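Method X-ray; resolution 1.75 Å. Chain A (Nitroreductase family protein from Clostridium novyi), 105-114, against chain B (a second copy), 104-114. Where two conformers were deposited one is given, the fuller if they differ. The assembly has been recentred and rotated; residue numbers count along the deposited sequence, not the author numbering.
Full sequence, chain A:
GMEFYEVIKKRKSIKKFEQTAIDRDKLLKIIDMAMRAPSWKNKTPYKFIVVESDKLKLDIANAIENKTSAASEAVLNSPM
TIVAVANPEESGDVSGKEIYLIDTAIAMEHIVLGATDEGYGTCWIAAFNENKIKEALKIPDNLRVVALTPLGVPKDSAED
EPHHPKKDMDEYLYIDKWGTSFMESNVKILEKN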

# COMPACT_ATOMS: atom_id res chain seq x y z
N ALA A 105 -5.30 1.39 0.38
CA ALA A 105 -4.12 1.09 1.21
C ALA A 105 -2.81 1.59 0.56
O ALA A 105 -1.93 2.16 1.25
CB ALA A 105 -4.01 -0.46 1.51
N ILE A 106 -2.69 1.34 -0.73
CA ILE A 106 -1.56 1.86 -1.56
C ILE A 106 -1.44 3.36 -1.38
O ILE A 106 -0.38 3.86 -0.96
CB ILE A 106 -1.73 1.49 -3.06
CG1 ILE A 106 -1.63 -0.01 -3.31
CG2 ILE A 106 -0.61 2.13 -3.93
CD1 ILE A 106 -2.01 -0.38 -4.78
N ALA A 107 -2.53 4.10 -1.60
CA ALA A 107 -2.48 5.55 -1.53
C ALA A 107 -2.22 6.03 -0.09
O ALA A 107 -1.43 6.95 0.11
CB ALA A 107 -3.76 6.20 -2.09
N MSE A 108 -2.86 5.41 0.89
CA MSE A 108 -2.58 5.76 2.30
C MSE A 108 -1.09 5.55 2.67
O MSE A 108 -0.51 6.34 3.42
CB MSE A 108 -3.50 4.97 3.26
CG MSE A 108 -3.38 5.40 4.72
SE MSE A 108 -3.75 7.34 4.99
CE MSE A 108 -5.19 7.13 6.32
N GLU A 109 -0.44 4.53 2.13
CA GLU A 109 0.97 4.32 2.39
C GLU A 109 1.84 5.41 1.74
O GLU A 109 2.92 5.76 2.27
CB GLU A 109 1.40 2.91 2.00
CG GLU A 109 2.83 2.51 2.46
CD GLU A 109 3.09 2.56 3.96
OE1 GLU A 109 2.15 2.91 4.70
OE2 GLU A 109 4.27 2.26 4.37
N HIS A 110 1.42 5.93 0.58
CA HIS A 110 2.07 7.10 -0.02
C HIS A 110 1.96 8.34 0.94
O HIS A 110 2.92 9.09 1.09
CB HIS A 110 1.50 7.39 -1.40
CG HIS A 110 2.01 6.50 -2.49
ND1 HIS A 110 2.32 6.98 -3.74
CD2 HIS A 110 2.28 5.17 -2.52
CE1 HIS A 110 2.76 5.99 -4.49
NE2 HIS A 110 2.74 4.88 -3.79
N ILE A 111 0.82 8.53 1.61
CA ILE A 111 0.69 9.65 2.58
C ILE A 111 1.56 9.36 3.81
O ILE A 111 2.25 10.25 4.31
CB ILE A 111 -0.77 9.93 2.97
CG1 ILE A 111 -1.47 10.69 1.82
CG2 ILE A 111 -0.84 10.76 4.26
CD1 ILE A 111 -2.99 10.52 1.80
N VAL A 112 1.56 8.11 4.29
CA VAL A 112 2.46 7.73 5.44
C VAL A 112 3.97 7.92 5.16
O VAL A 112 4.69 8.60 5.89
CB VAL A 112 2.11 6.30 5.90
CG1 VAL A 112 3.21 5.69 6.82
CG2 VAL A 112 0.73 6.32 6.58
N LEU A 113 4.43 7.40 4.04
CA LEU A 113 5.77 7.63 3.60
C LEU A 113 6.11 9.09 3.30
O LEU A 113 7.15 9.57 3.71
CB LEU A 113 6.12 6.70 2.44
CG LEU A 113 6.14 5.19 2.76
CD1 LEU A 113 6.31 4.40 1.45
CD2 LEU A 113 7.19 4.80 3.84
N GLY A 114 5.22 9.79 2.59
CA GLY A 114 5.38 11.21 2.33
C GLY A 114 5.49 11.98 3.63
O GLY A 114 6.40 12.79 3.79
N THR B 104 -1.09 -6.55 2.81
CA THR B 104 -0.33 -7.06 1.67
C THR B 104 -0.19 -5.95 0.61
O THR B 104 0.87 -5.85 -0.02
CB THR B 104 -0.98 -8.36 1.08
OG1 THR B 104 -1.20 -9.30 2.13
CG2 THR B 104 -0.10 -9.00 -0.02
N ALA B 105 -1.23 -5.11 0.40
CA ALA B 105 -1.13 -3.98 -0.57
C ALA B 105 -0.01 -3.00 -0.18
O ALA B 105 0.80 -2.54 -1.04
CB ALA B 105 -2.49 -3.20 -0.73
N ILE B 106 0.05 -2.69 1.10
CA ILE B 106 1.07 -1.79 1.68
C ILE B 106 2.44 -2.34 1.32
O ILE B 106 3.28 -1.65 0.75
CB ILE B 106 0.93 -1.66 3.24
CG1 ILE B 106 -0.35 -0.93 3.66
CG2 ILE B 106 2.12 -0.87 3.86
CD1 ILE B 106 -0.63 -0.95 5.19
N ALA B 107 2.67 -3.63 1.63
CA ALA B 107 3.99 -4.24 1.42
C ALA B 107 4.35 -4.34 -0.06
O ALA B 107 5.50 -4.07 -0.45
CB ALA B 107 4.09 -5.65 2.12
N MSE B 108 3.38 -4.72 -0.88
CA MSE B 108 3.58 -4.75 -2.32
C MSE B 108 3.90 -3.35 -2.90
O MSE B 108 4.69 -3.24 -3.84
CB MSE B 108 2.36 -5.36 -3.03
CG MSE B 108 2.59 -5.60 -4.50
SE MSE B 108 4.16 -6.80 -4.92
CE MSE B 108 2.97 -8.07 -5.90
N GLU B 109 3.34 -2.27 -2.34
CA GLU B 109 3.71 -0.93 -2.84
C GLU B 109 5.16 -0.59 -2.42
O GLU B 109 5.85 0.18 -3.14
CB GLU B 109 2.71 0.15 -2.39
CG GLU B 109 2.93 1.54 -3.01
CD GLU B 109 2.81 1.57 -4.53
OE1 GLU B 109 2.55 0.47 -5.12
OE2 GLU B 109 2.99 2.67 -5.11
N HIS B 110 5.63 -1.12 -1.29
CA HIS B 110 7.05 -1.00 -0.93
C HIS B 110 7.93 -1.72 -1.97
O HIS B 110 9.00 -1.20 -2.35
CB HIS B 110 7.33 -1.49 0.53
CG HIS B 110 6.90 -0.53 1.60
ND1 HIS B 110 7.63 -0.33 2.76
CD2 HIS B 110 5.79 0.24 1.72
CE1 HIS B 110 7.01 0.57 3.51
NE2 HIS B 110 5.89 0.91 2.91
N ILE B 111 7.48 -2.89 -2.43
CA ILE B 111 8.19 -3.65 -3.51
C ILE B 111 8.29 -2.77 -4.75
O ILE B 111 9.38 -2.55 -5.31
CB ILE B 111 7.45 -4.95 -3.92
CG1 ILE B 111 7.34 -5.93 -2.74
CG2 ILE B 111 8.13 -5.62 -5.14
CD1 ILE B 111 8.64 -6.58 -2.36
N VAL B 112 7.12 -2.28 -5.16
CA VAL B 112 6.99 -1.47 -6.38
C VAL B 112 7.82 -0.18 -6.30
O VAL B 112 8.61 0.12 -7.21
CB VAL B 112 5.47 -1.20 -6.69
CG1 VAL B 112 5.28 0.00 -7.65
CG2 VAL B 112 4.80 -2.48 -7.20
N LEU B 113 7.67 0.57 -5.21
CA LEU B 113 8.48 1.77 -5.08
C LEU B 113 9.97 1.48 -4.92
O LEU B 113 10.84 2.20 -5.46
CB LEU B 113 7.96 2.61 -3.93
CG LEU B 113 6.57 3.18 -4.09
CD1 LEU B 113 6.15 3.76 -2.75
CD2 LEU B 113 6.52 4.26 -5.26
N GLY B 114 10.30 0.43 -4.18
CA GLY B 114 11.69 0.03 -4.05
C GLY B 114 12.33 -0.38 -5.37
O GLY B 114 13.47 -0.02 -5.65

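Two copies of the same helix cross here at -62°, their axes approaching to 8.4 Å, and the near-perfect repetition of each contact with the chains exchanged shows a pairing close to twofold symmetric. The nearest CA atoms across the two stretches are those of A:Ile106 and B:Ile106, 5.5 Å apart. A:Ala105 and B:Ala105 both point toward the opposite helix, and their CB atoms meet at 3.9 Å beside this closest CA pair. Alanine suits this close approach, since its one methyl already meets its counterpart at van der Waals distance.

The isoleucines' CA-to-CB bonds run sideways, yet the side chains still pack against the partner. Each is a bump set against the partner's alanine and glutamate. A:Ile106 CG1 sits 4.2 Å from B:Ala105 CB and also 4.2 Å from B:Ala105 O, over the low relief left by the alanine; B:Ile106 CG1 does the same, 4.3 Å from A:Ala105 CB. The CG2 methyl meets the carboxylate carbon: A:Ile106 CG2 lies 3.5 Å from B:Glu109 CD, and B:Ile106 CG2 lies 3.6 Å from A:Glu109 CD. A branched side chain suits this place because it offers one surface to the alanine and another to the glutamate.

One turn further on, the helices have diverged, and longer side chains span the gap. Each glutamate points toward the partner, with chi1 t and chi2 p, and carries its carboxylate to the partner's histidine. The histidine leaves its helix sideways, but with chi1 m its ring tip comes nearer. A:His110 NE2 donates a hydrogen bond to B:Glu109 OE2 at 2.6 Å, and B:His110 NE2 donates one to A:Glu109 OE2 at 2.6 Å, both with N-H...O angles of 156°. Each acceptor oxygen lies at the edge of the ring, near its plane. The remaining polar atoms, OE1 and ND1, are hydrogen-bonded elsewhere in the structure, so these buried groups are not left unsatisfied.

A:Leu113 CD1 and B:Leu113 CD1 meet at 4.3 Å, filling the hollow between the two histidine-glutamate pairs, slightly to the C-terminal side. Each also touches the other chain's histidine: B:Leu113 CD1 is 3.7 Å from A:His110 NE2, and A:Leu113 CD1 is 3.8 Å from B:His110 NE2. Leucine has the length to bridge the wider gap. Together the stretches bury 487 Å², both sides summed, with the glutamates covered most, 67 Å² for A:Glu109 and 66 Å² for B:Glu109.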